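Local coordinates for protein C-glycoside 3-oxidase (Microbacterium trichothecenolyticum, PDB 7DVE) that oxidises the C3 hydroxyl of the sugar in C-glycosides such as isoorientin and mangiferin, using FAD and reducing oxygen to hydrogen peroxide, at residues 300-305 with 433-438; 328-333 with 344-349; 8-13 with 34-39; 21-26 with 495-500. All coordinates share one frame; numbering follows the deposited sequence.

Interaction 1 of 4, residues 300-305 with 433-438; sequences QIVFAV and RPFVMP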
loop_
_atom_site.group_PDB
_atom_site.type_symbol
_atom_site.label_atom_id
_atom_site.label_comp_id
_atom_site.label_asym_id
_atom_site.label_seq_id
_atom_site.Cartn_x
_atom_site.Cartn_y
_atom_site.Cartn_z
ATOM N N GLN A 300 10.656 -10.580 -2.053
ATOM C CA GLN A 300 10.990 -9.734 -3.194
ATOM C C GLN A 300 12.394 -10.061 -3.682
ATOM O O GLN A 300 13.345 -10.104 -2.882
ATOM C CB GLN A 300 10.897 -8.260 -2.812
ATOM C CG GLN A 300 11.303 -7.291 -3.926
ATOM C CD GLN A 300 11.149 -5.817 -3.551
ATOM O OE1 GLN A 300 11.139 -5.437 -2.373
ATOM N NE2 GLN A 300 11.047 -4.987 -4.556
ATOM N N ILE A 301 12.515 -10.308 -4.983
ATOM C CA ILE A 301 13.782 -10.627 -5.636
ATOM C C ILE A 301 14.037 -9.524 -6.652
ATOM O O ILE A 301 13.142 -9.181 -7.427
ATOM C CB ILE A 301 13.750 -12.008 -6.325
ATOM C CG1 ILE A 301 13.495 -13.139 -5.314
ATOM C CG2 ILE A 301 15.079 -12.270 -7.047
ATOM C CD1 ILE A 301 12.046 -13.594 -5.177
ATOM N N VAL A 302 15.240 -8.959 -6.641
ATOM C CA VAL A 302 15.558 -7.799 -7.467
ATOM C C VAL A 302 16.776 -8.106 -8.328
ATOM O O VAL A 302 17.618 -8.951 -8.005
ATOM C CB VAL A 302 15.823 -6.525 -6.629
ATOM C CG1 VAL A 302 14.573 -6.108 -5.853
ATOM C CG2 VAL A 302 17.032 -6.735 -5.699
ATOM N N PHE A 303 16.884 -7.360 -9.409
ATOM C CA PHE A 303 17.898 -7.603 -10.420
ATOM C C PHE A 303 18.057 -6.298 -11.184
ATOM O O PHE A 303 17.120 -5.517 -11.258
ATOM C CB PHE A 303 17.433 -8.733 -11.345
ATOM C CG PHE A 303 18.532 -9.454 -12.045
ATOM C CD1 PHE A 303 19.716 -9.746 -11.399
ATOM C CD2 PHE A 303 18.359 -9.874 -13.362
ATOM C CE1 PHE A 303 20.739 -10.476 -12.052
ATOM C CE2 PHE A 303 19.365 -10.573 -14.035
ATOM C CZ PHE A 303 20.565 -10.877 -13.366
ATOM N N ALA A 304 19.214 -6.065 -11.767
ATOM C CA ALA A 304 19.436 -4.848 -12.533
ATOM C C ALA A 304 20.147 -5.211 -13.821
ATOM O O ALA A 304 21.061 -6.043 -13.805
ATOM C CB ALA A 304 20.278 -3.830 -11.735
ATOM N N VAL A 305 19.734 -4.604 -14.944
ATOM C CA VAL A 305 20.368 -4.903 -16.228
ATOM C C VAL A 305 20.609 -3.625 -17.029
ATOM O O VAL A 305 19.881 -2.635 -16.917
ATOM C CB VAL A 305 19.571 -5.926 -17.082
ATOM C CG1 VAL A 305 19.228 -7.173 -16.270
ATOM C CG2 VAL A 305 18.321 -5.297 -17.658
ATOM N N ARG A 433 23.719 -12.830 -10.610
ATOM C CA ARG A 433 22.637 -13.423 -9.846
ATOM C C ARG A 433 21.794 -12.345 -9.181
ATOM O O ARG A 433 22.277 -11.240 -8.911
ATOM C CB ARG A 433 23.185 -14.399 -8.798
ATOM C CG ARG A 433 23.661 -15.704 -9.407
ATOM C CD ARG A 433 23.883 -16.729 -8.321
ATOM N NE ARG A 433 24.522 -17.941 -8.822
ATOM C CZ ARG A 433 23.861 -18.968 -9.346
ATOM N NH1 ARG A 433 22.545 -18.947 -9.473
ATOM N NH2 ARG A 433 24.538 -20.042 -9.752
ATOM N N PRO A 434 20.514 -12.617 -8.980
ATOM C CA PRO A 434 19.612 -11.634 -8.381
ATOM C C PRO A 434 19.761 -11.671 -6.864
ATOM O O PRO A 434 20.451 -12.513 -6.323
ATOM C CB PRO A 434 18.242 -12.127 -8.837
ATOM C CG PRO A 434 18.420 -13.656 -8.823
ATOM C CD PRO A 434 19.828 -13.891 -9.280
ATOM N N PHE A 435 19.077 -10.753 -6.181
ATOM C CA PHE A 435 19.187 -10.587 -4.731
ATOM C C PHE A 435 17.824 -10.787 -4.082
ATOM O O PHE A 435 16.848 -10.140 -4.477
ATOM C CB PHE A 435 19.726 -9.186 -4.390
ATOM C CG PHE A 435 19.995 -8.952 -2.915
ATOM C CD1 PHE A 435 21.119 -9.485 -2.307
ATOM C CD2 PHE A 435 19.162 -8.143 -2.155
ATOM C CE1 PHE A 435 21.406 -9.243 -0.944
ATOM C CE2 PHE A 435 19.440 -7.894 -0.782
ATOM C CZ PHE A 435 20.563 -8.446 -0.184
ATOM N N VAL A 436 17.753 -11.652 -3.073
ATOM C CA VAL A 436 16.511 -11.802 -2.310
ATOM C C VAL A 436 16.510 -10.744 -1.202
ATOM O O VAL A 436 17.319 -10.811 -0.281
ATOM C CB VAL A 436 16.359 -13.218 -1.722
ATOM C CG1 VAL A 436 14.989 -13.361 -1.024
ATOM C CG2 VAL A 436 16.494 -14.292 -2.808
ATOM N N MET A 437 15.588 -9.775 -1.279
ATOM C CA MET A 437 15.520 -8.699 -0.291
ATOM C C MET A 437 15.175 -9.264 1.093
ATOM O O MET A 437 14.602 -10.335 1.199
ATOM C CB MET A 437 14.460 -7.680 -0.702
ATOM C CG MET A 437 14.799 -6.828 -1.930
ATOM S SD MET A 437 16.332 -5.941 -1.765
ATOM C CE MET A 437 15.919 -4.813 -0.433
ATOM N N PRO A 438 15.514 -8.569 2.177
ATOM C CA PRO A 438 15.110 -9.063 3.500
ATOM C C PRO A 438 13.594 -9.011 3.673
ATOM O O PRO A 438 12.913 -8.104 3.180
ATOM C CB PRO A 438 15.812 -8.122 4.492
ATOM C CG PRO A 438 16.442 -7.042 3.694
ATOM C CD PRO A 438 16.418 -7.409 2.232
HETATM O O HOH W 1 11.822 -10.252 0.609
#
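V302 and F435 form the hydrogen-bonded pair of this antiparallel pairing: V302 N donates a hydrogen bond to F435 O at 2.9 Å, and F435 N donates one to V302 O at 3.0 Å. At the Q300 end, M437 N donates to Q300 O at 2.8 Å. Q300 N and M437 O, too far apart to bond directly, share a water that accepts from Q300 N and donates to M437 O. P434 costs the pairing nothing, because its N would not face strand 300-307, and it meets that strand by packing. Its CB lies 3.6 Å from I301 CG2, and F303, with CG anti to the backbone N (chi1 -156°), swings CD1 to within 3.6 Å of P434 CA. The F303 ring also turns its edge to R433 O. An alanine in place of F303 would probably open a gap beside P434 and leave R433 O without the ring edge against it. Beta-branched I301, V302 and V436 suit the extended chain, while the unbranched, bent M437 lies alongside the Q300 side chain. Strand 427-436 is thus joined to strand 300-307 by main-chain bonds that hardly depend on side-chain identity, whereas apolar groups supply the packing, I301 and P434 both resting on I419 of helix 406-424.

Interaction 2 of 4, residues 328-333 with 344-349; sequences TGVTWV and QVMQLD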
loop_
_atom_site.group_PDB
_atom_site.type_symbol
_atom_site.label_atom_id
_atom_site.label_comp_id
_atom_site.label_asym_id
_atom_site.label_seq_id
_atom_site.Cartn_x
_atom_site.Cartn_y
_atom_site.Cartn_z
ATOM N N THR A 328 12.229 4.393 -19.795
ATOM C CA THR A 328 11.556 3.184 -20.254
ATOM C C THR A 328 10.214 2.944 -19.575
ATOM O O THR A 328 9.460 2.083 -20.033
ATOM C CB THR A 328 12.434 1.927 -20.042
ATOM O OG1 THR A 328 12.803 1.813 -18.665
ATOM C CG2 THR A 328 13.680 1.951 -20.915
ATOM N N GLY A 329 9.893 3.665 -18.504
ATOM C CA GLY A 329 8.618 3.444 -17.847
ATOM C C GLY A 329 8.633 2.244 -16.911
ATOM O O GLY A 329 9.654 1.901 -16.294
ATOM N N VAL A 330 7.461 1.616 -16.795
ATOM C CA VAL A 330 7.240 0.442 -15.957
ATOM C C VAL A 330 6.448 -0.566 -16.785
ATOM O O VAL A 330 5.385 -0.236 -17.323
ATOM C CB VAL A 330 6.484 0.787 -14.650
ATOM C CG1 VAL A 330 6.402 -0.418 -13.723
ATOM C CG2 VAL A 330 7.147 1.956 -13.913
ATOM N N THR A 331 6.983 -1.772 -16.907
ATOM C CA THR A 331 6.323 -2.902 -17.534
ATOM C C THR A 331 5.920 -3.936 -16.484
ATOM O O THR A 331 6.631 -4.166 -15.490
ATOM C CB THR A 331 7.233 -3.573 -18.565
ATOM O OG1 THR A 331 7.636 -2.626 -19.543
ATOM C CG2 THR A 331 6.523 -4.727 -19.260
ATOM N N TRP A 332 4.801 -4.593 -16.772
ATOM C CA TRP A 332 4.132 -5.539 -15.902
ATOM C C TRP A 332 4.229 -6.932 -16.512
ATOM O O TRP A 332 3.844 -7.128 -17.668
ATOM C CB TRP A 332 2.674 -5.119 -15.744
ATOM C CG TRP A 332 1.805 -6.044 -14.964
ATOM C CD1 TRP A 332 2.206 -6.979 -14.051
ATOM C CD2 TRP A 332 0.371 -6.102 -15.003
ATOM N NE1 TRP A 332 1.112 -7.616 -13.526
ATOM C CE2 TRP A 332 -0.026 -7.104 -14.097
ATOM C CE3 TRP A 332 -0.611 -5.407 -15.727
ATOM C CZ2 TRP A 332 -1.361 -7.426 -13.878
ATOM C CZ3 TRP A 332 -1.935 -5.722 -15.521
ATOM C CH2 TRP A 332 -2.304 -6.730 -14.605
ATOM N N VAL A 333 4.757 -7.887 -15.747
ATOM C CA VAL A 333 4.800 -9.293 -16.131
ATOM C C VAL A 333 3.835 -10.021 -15.205
ATOM O O VAL A 333 4.190 -10.326 -14.054
ATOM C CB VAL A 333 6.214 -9.882 -16.035
ATOM C CG1 VAL A 333 6.246 -11.264 -16.716
ATOM C CG2 VAL A 333 7.244 -8.922 -16.635
ATOM N N GLN A 344 7.779 -6.786 -12.239
ATOM C CA GLN A 344 7.762 -5.462 -12.813
ATOM C C GLN A 344 9.181 -5.096 -13.202
ATOM O O GLN A 344 10.139 -5.440 -12.501
ATOM C CB GLN A 344 7.162 -4.420 -11.859
ATOM C CG GLN A 344 7.767 -4.383 -10.485
ATOM C CD GLN A 344 6.857 -3.695 -9.476
ATOM O OE1 GLN A 344 5.652 -3.999 -9.366
ATOM N NE2 GLN A 344 7.432 -2.762 -8.731
ATOM N N VAL A 345 9.284 -4.434 -14.355
ATOM C CA VAL A 345 10.520 -3.875 -14.880
ATOM C C VAL A 345 10.373 -2.361 -14.884
ATOM O O VAL A 345 9.350 -1.840 -15.339
ATOM C CB VAL A 345 10.809 -4.407 -16.294
ATOM C CG1 VAL A 345 12.201 -3.995 -16.722
ATOM C CG2 VAL A 345 10.648 -5.894 -16.323
ATOM N N MET A 346 11.385 -1.656 -14.385
ATOM C CA MET A 346 11.232 -0.263 -13.991
ATOM C C MET A 346 12.456 0.555 -14.348
ATOM O O MET A 346 13.581 0.132 -14.096
ATOM C CB MET A 346 10.993 -0.126 -12.469
ATOM C CG MET A 346 10.107 -1.207 -11.854
ATOM S SD MET A 346 10.509 -1.609 -10.181
ATOM C CE MET A 346 11.778 -2.846 -10.408
ATOM N N GLN A 347 12.228 1.740 -14.911
ATOM C CA GLN A 347 13.244 2.777 -14.865
ATOM C C GLN A 347 13.548 3.071 -13.403
ATOM O O GLN A 347 12.681 2.928 -12.537
ATOM C CB GLN A 347 12.770 4.053 -15.599
ATOM C CG GLN A 347 11.427 4.645 -15.155
ATOM C CD GLN A 347 11.012 5.883 -15.984
ATOM O OE1 GLN A 347 10.814 5.813 -17.203
ATOM N NE2 GLN A 347 10.889 7.018 -15.311
ATOM N N LEU A 348 14.777 3.509 -13.124
ATOM C CA LEU A 348 15.254 3.482 -11.741
ATOM C C LEU A 348 14.491 4.447 -10.833
ATOM O O LEU A 348 14.315 4.156 -9.645
ATOM C CB LEU A 348 16.741 3.788 -11.684
ATOM C CG LEU A 348 17.604 2.848 -12.519
ATOM C CD1 LEU A 348 19.074 3.303 -12.469
ATOM C CD2 LEU A 348 17.435 1.424 -12.047
ATOM N N ASP A 349 14.028 5.597 -11.351
ATOM C CA ASP A 349 13.339 6.512 -10.443
ATOM C C ASP A 349 11.908 6.065 -10.146
ATOM O O ASP A 349 11.211 6.741 -9.380
ATOM C CB ASP A 349 13.397 7.962 -10.980
ATOM C CG ASP A 349 12.531 8.199 -12.209
ATOM O OD1 ASP A 349 11.939 7.239 -12.741
ATOM O OD2 ASP A 349 12.513 9.355 -12.709
#
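Q344, inside strand 341-347, pairs with W332, and its CA-H points at T331 O, 3.2 Å from CA. Its side chain runs away from the first strand: OE1 takes bonds from H342 and N488, and NE2 makes a weak bond to M346 SD. The side chain, long enough for this reach, comes within about 5 Å of the FAD. V345 follows, paired with T331 by two bonds, T331 N to V345 O at 2.8 Å and V345 N to T331 O. Its branched side chain shares a face with T331, and both pack on V177 of helix 176-183. The two strands, 173° apart in direction, make a beta hairpin within the large antiparallel sheet, flanked by strands 196-204 and 366-373. M346 next sets CG against V330 CG1 at 4.2 Å, on the face that also carries Q344. Q347 then bonds G329 twice: its N reaches G329 O at 2.9 Å, and its OE1 receives G329 N at 2.7 Å, the donor tilted 25° from the amide plane. With CG between the backbone N and carbonyl carbon (chi1 54°), the side chain reaches back over G329, whose backbone angles, jamming any CB against T328 O, call for glycine. Y327 N also bonds OE1, while NE2 goes to S325 O and, nearly in the amide plane, to D349 OD1 at 2.8 Å, on its syn lone pair.

Interaction 3 of 4, residues 8-13 with 34-39; sequences AQVDVA and SATIAM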
loop_
_atom_site.group_PDB
_atom_site.type_symbol
_atom_site.label_atom_id
_atom_site.label_comp_id
_atom_site.label_asym_id
_atom_site.label_seq_id
_atom_site.Cartn_x
_atom_site.Cartn_y
_atom_site.Cartn_z
ATOM N N ALA A 8 -17.301 17.091 19.086
ATOM C CA ALA A 8 -17.951 16.263 20.092
ATOM C C ALA A 8 -18.423 14.949 19.484
ATOM O O ALA A 8 -18.234 13.881 20.079
ATOM C CB ALA A 8 -19.121 17.025 20.723
ATOM N N GLN A 9 -19.031 15.007 18.302
ATOM C CA GLN A 9 -19.457 13.802 17.610
ATOM C C GLN A 9 -19.624 14.085 16.124
ATOM O O GLN A 9 -20.078 15.162 15.730
ATOM C CB GLN A 9 -20.760 13.242 18.190
ATOM C CG GLN A 9 -22.010 14.002 17.821
ATOM C CD GLN A 9 -23.260 13.421 18.472
ATOM O OE1 GLN A 9 -23.800 12.418 17.995
ATOM N NE2 GLN A 9 -23.718 14.036 19.563
ATOM N N VAL A 10 -19.232 13.098 15.320
ATOM C CA VAL A 10 -19.451 13.038 13.884
ATOM C C VAL A 10 -20.159 11.721 13.585
ATOM O O VAL A 10 -20.289 10.857 14.447
ATOM C CB VAL A 10 -18.133 13.123 13.089
ATOM C CG1 VAL A 10 -17.325 14.324 13.519
ATOM C CG2 VAL A 10 -17.327 11.854 13.338
ATOM N N ASP A 11 -20.587 11.561 12.329
ATOM C CA ASP A 11 -21.204 10.304 11.915
ATOM C C ASP A 11 -20.166 9.222 11.636
ATOM O O ASP A 11 -20.296 8.094 12.128
ATOM C CB ASP A 11 -22.070 10.530 10.687
ATOM C CG ASP A 11 -23.143 11.529 10.936
ATOM O OD1 ASP A 11 -23.938 11.298 11.875
ATOM O OD2 ASP A 11 -23.168 12.558 10.225
ATOM N N VAL A 12 -19.142 9.531 10.835
ATOM C CA VAL A 12 -18.093 8.574 10.508
ATOM C C VAL A 12 -16.752 9.137 10.960
ATOM O O VAL A 12 -16.393 10.273 10.609
ATOM C CB VAL A 12 -18.058 8.241 9.004
ATOM C CG1 VAL A 12 -17.002 7.172 8.724
ATOM C CG2 VAL A 12 -19.418 7.770 8.526
ATOM N N ALA A 13 -16.008 8.335 11.720
ATOM C CA ALA A 13 -14.636 8.651 12.088
ATOM C C ALA A 13 -13.697 7.653 11.424
ATOM O O ALA A 13 -13.935 6.445 11.471
ATOM C CB ALA A 13 -14.446 8.628 13.603
ATOM N N SER A 34 -24.254 14.299 3.016
ATOM C CA SER A 34 -24.898 14.844 4.200
ATOM C C SER A 34 -24.229 14.410 5.503
ATOM O O SER A 34 -24.507 14.997 6.556
ATOM C CB SER A 34 -26.348 14.380 4.194
ATOM O OG SER A 34 -26.387 13.089 3.589
ATOM N N ALA A 35 -23.379 13.390 5.449
ATOM C CA ALA A 35 -22.747 12.832 6.632
ATOM C C ALA A 35 -21.514 13.632 7.029
ATOM O O ALA A 35 -20.712 14.023 6.179
ATOM C CB ALA A 35 -22.343 11.380 6.372
ATOM N N THR A 36 -21.354 13.858 8.333
ATOM C CA THR A 36 -20.131 14.463 8.839
ATOM C C THR A 36 -19.058 13.397 9.010
ATOM O O THR A 36 -19.347 12.271 9.427
ATOM C CB THR A 36 -20.381 15.174 10.160
ATOM O OG1 THR A 36 -21.024 14.275 11.081
ATOM C CG2 THR A 36 -21.273 16.380 9.923
ATOM N N ILE A 37 -17.819 13.759 8.670
ATOM C CA ILE A 37 -16.710 12.818 8.577
ATOM C C ILE A 37 -15.481 13.457 9.217
ATOM O O ILE A 37 -15.067 14.554 8.822
ATOM C CB ILE A 37 -16.400 12.437 7.117
ATOM C CG1 ILE A 37 -17.649 11.892 6.416
ATOM C CG2 ILE A 37 -15.237 11.441 7.059
ATOM C CD1 ILE A 37 -17.562 11.922 4.895
ATOM N N ALA A 38 -14.884 12.776 10.187
ATOM C CA ALA A 38 -13.630 13.234 10.770
ATOM C C ALA A 38 -12.548 12.200 10.494
ATOM O O ALA A 38 -12.764 11.004 10.698
ATOM C CB ALA A 38 -13.771 13.481 12.276
ATOM N N MET A 39 -11.392 12.656 10.032
ATOM C CA MET A 39 -10.260 11.785 9.747
ATOM C C MET A 39 -9.123 12.183 10.671
ATOM O O MET A 39 -8.790 13.367 10.757
ATOM C CB MET A 39 -9.829 11.887 8.283
ATOM C CG MET A 39 -8.624 11.036 7.923
ATOM S SD MET A 39 -8.097 11.248 6.186
ATOM C CE MET A 39 -8.959 9.899 5.388
#
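D11 and T36 cross at about a right angle and bond each other through both side chain and backbone. T36 OG1 donates to D11 OD2 at 2.9 Å, arriving from above the carboxylate plane, while T36 N reaches the same oxygen at 2.9 Å on its anti lone pair. One carboxylate oxygen therefore takes two donors from a single residue, which fixes the rotation of the group. T36 OG1 in turn accepts from D11 N at 3.0 Å, so the hydroxyl stands between the amide and the carboxylate of one residue. It can do so because chi1 of 53° places OG1 between the backbone N and the carbonyl carbon of T36. Threonine suits the site by offering one group that both gives and accepts, and aspartate by a side chain short enough to reach T36 just ahead of strand 37-40. An alanine in place of D11 would probably leave T36 N and the T36 hydroxyl without their shared acceptor, the hydroxyl keeping its bond from the backbone N. Beside this pair, V10 points its branches at A38, CG1 lying 3.9 Å from A38 CB; the small methyl lets the valine come close. Further along, V12 N donates to T36 O at 3.1 Å and A38 N to V12 O at 3.0 Å, with V12 and I37 on one face and A13 and A38 on the other. Helix 490-510 packs on V12 through I504 and I508. Two adjacent parallel strands, 12-15 and 37-40, joined through helix 19-31, make the beta-alpha-beta unit that opens the Rossmann-type FAD-binding domain of GMC oxidoreductases.

Interaction 4 of 4, residues 21-26 with 495-500; sequences GATYAR and ALAVRG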
loop_
_atom_site.group_PDB
_atom_site.type_symbol
_atom_site.label_atom_id
_atom_site.label_comp_id
_atom_site.label_asym_id
_atom_site.label_seq_id
_atom_site.Cartn_x
_atom_site.Cartn_y
_atom_site.Cartn_z
ATOM N N GLY A 21 -8.147 4.891 4.038
ATOM C CA GLY A 21 -8.967 5.871 4.730
ATOM C C GLY A 21 -9.483 6.938 3.784
ATOM O O GLY A 21 -10.654 7.343 3.863
ATOM N N ALA A 22 -8.623 7.387 2.855
ATOM C CA ALA A 22 -9.054 8.352 1.849
ATOM C C ALA A 22 -10.169 7.787 0.981
ATOM O O ALA A 22 -11.073 8.523 0.582
ATOM C CB ALA A 22 -7.879 8.803 0.974
ATOM N N THR A 23 -10.124 6.487 0.663
ATOM C CA THR A 23 -11.190 5.927 -0.157
ATOM C C THR A 23 -12.524 6.057 0.557
ATOM O O THR A 23 -13.531 6.461 -0.044
ATOM C CB THR A 23 -10.907 4.465 -0.498
ATOM O OG1 THR A 23 -9.808 4.399 -1.405
ATOM C CG2 THR A 23 -12.132 3.832 -1.169
ATOM N N TYR A 24 -12.549 5.715 1.851
ATOM C CA TYR A 24 -13.792 5.894 2.601
ATOM C C TYR A 24 -14.254 7.347 2.559
ATOM O O TYR A 24 -15.438 7.633 2.321
ATOM C CB TYR A 24 -13.625 5.423 4.042
ATOM C CG TYR A 24 -13.839 3.942 4.207
ATOM C CD1 TYR A 24 -12.817 3.038 3.923
ATOM C CD2 TYR A 24 -15.057 3.442 4.630
ATOM C CE1 TYR A 24 -13.003 1.676 4.072
ATOM C CE2 TYR A 24 -15.255 2.074 4.787
ATOM C CZ TYR A 24 -14.227 1.205 4.499
ATOM O OH TYR A 24 -14.411 -0.136 4.651
ATOM N N ALA A 25 -13.326 8.285 2.778
ATOM C CA ALA A 25 -13.697 9.701 2.765
ATOM C C ALA A 25 -14.291 10.110 1.422
ATOM O O ALA A 25 -15.339 10.766 1.365
ATOM C CB ALA A 25 -12.488 10.579 3.095
ATOM N N ARG A 26 -13.650 9.714 0.323
ATOM C CA ARG A 26 -14.131 10.159 -0.982
ATOM C C ARG A 26 -15.463 9.510 -1.344
ATOM O O ARG A 26 -16.361 10.179 -1.885
ATOM C CB ARG A 26 -13.099 9.886 -2.068
ATOM C CG ARG A 26 -13.300 10.818 -3.287
ATOM C CD ARG A 26 -13.706 10.024 -4.503
ATOM N NE ARG A 26 -13.734 10.782 -5.745
ATOM C CZ ARG A 26 -12.664 11.053 -6.478
ATOM N NH1 ARG A 26 -11.443 10.852 -6.019
ATOM N NH2 ARG A 26 -12.824 11.552 -7.698
ATOM N N ALA A 495 -10.149 -1.072 -3.582
ATOM C CA ALA A 495 -11.400 -1.654 -4.086
ATOM C C ALA A 495 -12.285 -2.192 -2.956
ATOM O O ALA A 495 -13.516 -1.962 -2.925
ATOM C CB ALA A 495 -11.077 -2.768 -5.083
ATOM N N LEU A 496 -11.677 -2.932 -2.013
ATOM C CA LEU A 496 -12.462 -3.426 -0.881
ATOM C C LEU A 496 -12.960 -2.263 -0.031
ATOM O O LEU A 496 -14.109 -2.276 0.441
ATOM C CB LEU A 496 -11.652 -4.418 -0.054
ATOM C CG LEU A 496 -10.999 -5.527 -0.880
ATOM C CD1 LEU A 496 -10.059 -6.352 -0.022
ATOM C CD2 LEU A 496 -12.077 -6.402 -1.493
ATOM N N ALA A 497 -12.144 -1.206 0.096
ATOM C CA ALA A 497 -12.600 0.006 0.776
ATOM C C ALA A 497 -13.812 0.614 0.073
ATOM O O ALA A 497 -14.716 1.149 0.730
ATOM C CB ALA A 497 -11.458 1.023 0.858
ATOM N N VAL A 498 -13.841 0.547 -1.264
ATOM C CA VAL A 498 -14.979 1.057 -2.024
ATOM C C VAL A 498 -16.253 0.333 -1.614
ATOM O O VAL A 498 -17.302 0.955 -1.371
ATOM C CB VAL A 498 -14.736 0.908 -3.536
ATOM C CG1 VAL A 498 -15.978 1.287 -4.283
ATOM C CG2 VAL A 498 -13.512 1.725 -3.988
ATOM N N ARG A 499 -16.189 -1.000 -1.555
ATOM C CA ARG A 499 -17.379 -1.737 -1.110
ATOM C C ARG A 499 -17.771 -1.342 0.315
ATOM O O ARG A 499 -18.949 -1.104 0.610
ATOM C CB ARG A 499 -17.176 -3.250 -1.197
ATOM C CG ARG A 499 -18.513 -3.969 -1.038
ATOM C CD ARG A 499 -18.428 -5.469 -0.962
ATOM N NE ARG A 499 -19.555 -5.946 -0.178
ATOM C CZ ARG A 499 -20.144 -7.122 -0.333
ATOM N NH1 ARG A 499 -19.719 -7.995 -1.230
ATOM N NH2 ARG A 499 -21.191 -7.426 0.427
ATOM N N GLY A 500 -16.792 -1.244 1.210
ATOM C CA GLY A 500 -17.116 -0.906 2.594
ATOM C C GLY A 500 -17.763 0.463 2.738
ATOM O O GLY A 500 -18.753 0.625 3.458
#
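Y24 and T23 of one helix close on A497 of the other, and these three bury most of the surface where helix 19-31, the first helix of the Rossmann-type FAD-binding fold, meets the C-terminal helix 490-510. The helix segments run in broadly the same direction, crossing at -38° with axes 8.6 Å apart. At this distance the small A497 fits at the crossing. It presents a single methyl: T23 CG2 sits 3.5 Å from A497 CB, and Y24 CE1 touches that carbon at 3.6 Å from another direction. In T23, chi1 of -70° puts OG1 beside the backbone N and the methyl CG2 anti to it, which sends CG2 toward the neighbouring helix and on to V498 CG2 at 3.8 Å. Its hydroxyl turns back to P19 O within its own helix, so the polar end is satisfied while the apolar end does the packing. Threonine suits a place that asks for both. Y24 lays its ring across the other helix, with A497 O over one face, 3.7 Å above the plane and offset toward the rim. S465, A476, A501 and I504 also touch this tyrosine. G21, in the same helix, belongs to the GxGxxG pattern, consistent with a dinucleotide-binding turn ahead of it. Beyond A497, one helical turn on, comes G500, where a side chain could not fit: a beta carbon would collide with the tyrosine hydroxyl. That hydroxyl is buried with no hydrogen-bonding partner in the model, and Y24 OH rests 3.5 Å from G500 CA.

Interactions 1 and 2 belong to the same antiparallel sheet, their centres 14 Å apart, with strand 366-373 running between strands 300-307 and 341-347. Interactions 3 and 4 lie in the FAD-binding part, centres 15 Å apart, and they touch: M39 CE packs 3.4 Å from G21 C, bringing the M39 side chain of strand 37-40 onto the preceding helix 19-31. The two pairs are well separated, interactions 1 and 3 being 45 Å apart between centres. The FAD lies between the two pairs: the side chain of Q344 comes within about 5 Å of it, Q300 and T23 about 8 Å, A13 about 11 Å. Q300 lies about 7 Å, side chain to side chain, from H444, the probable proton acceptor.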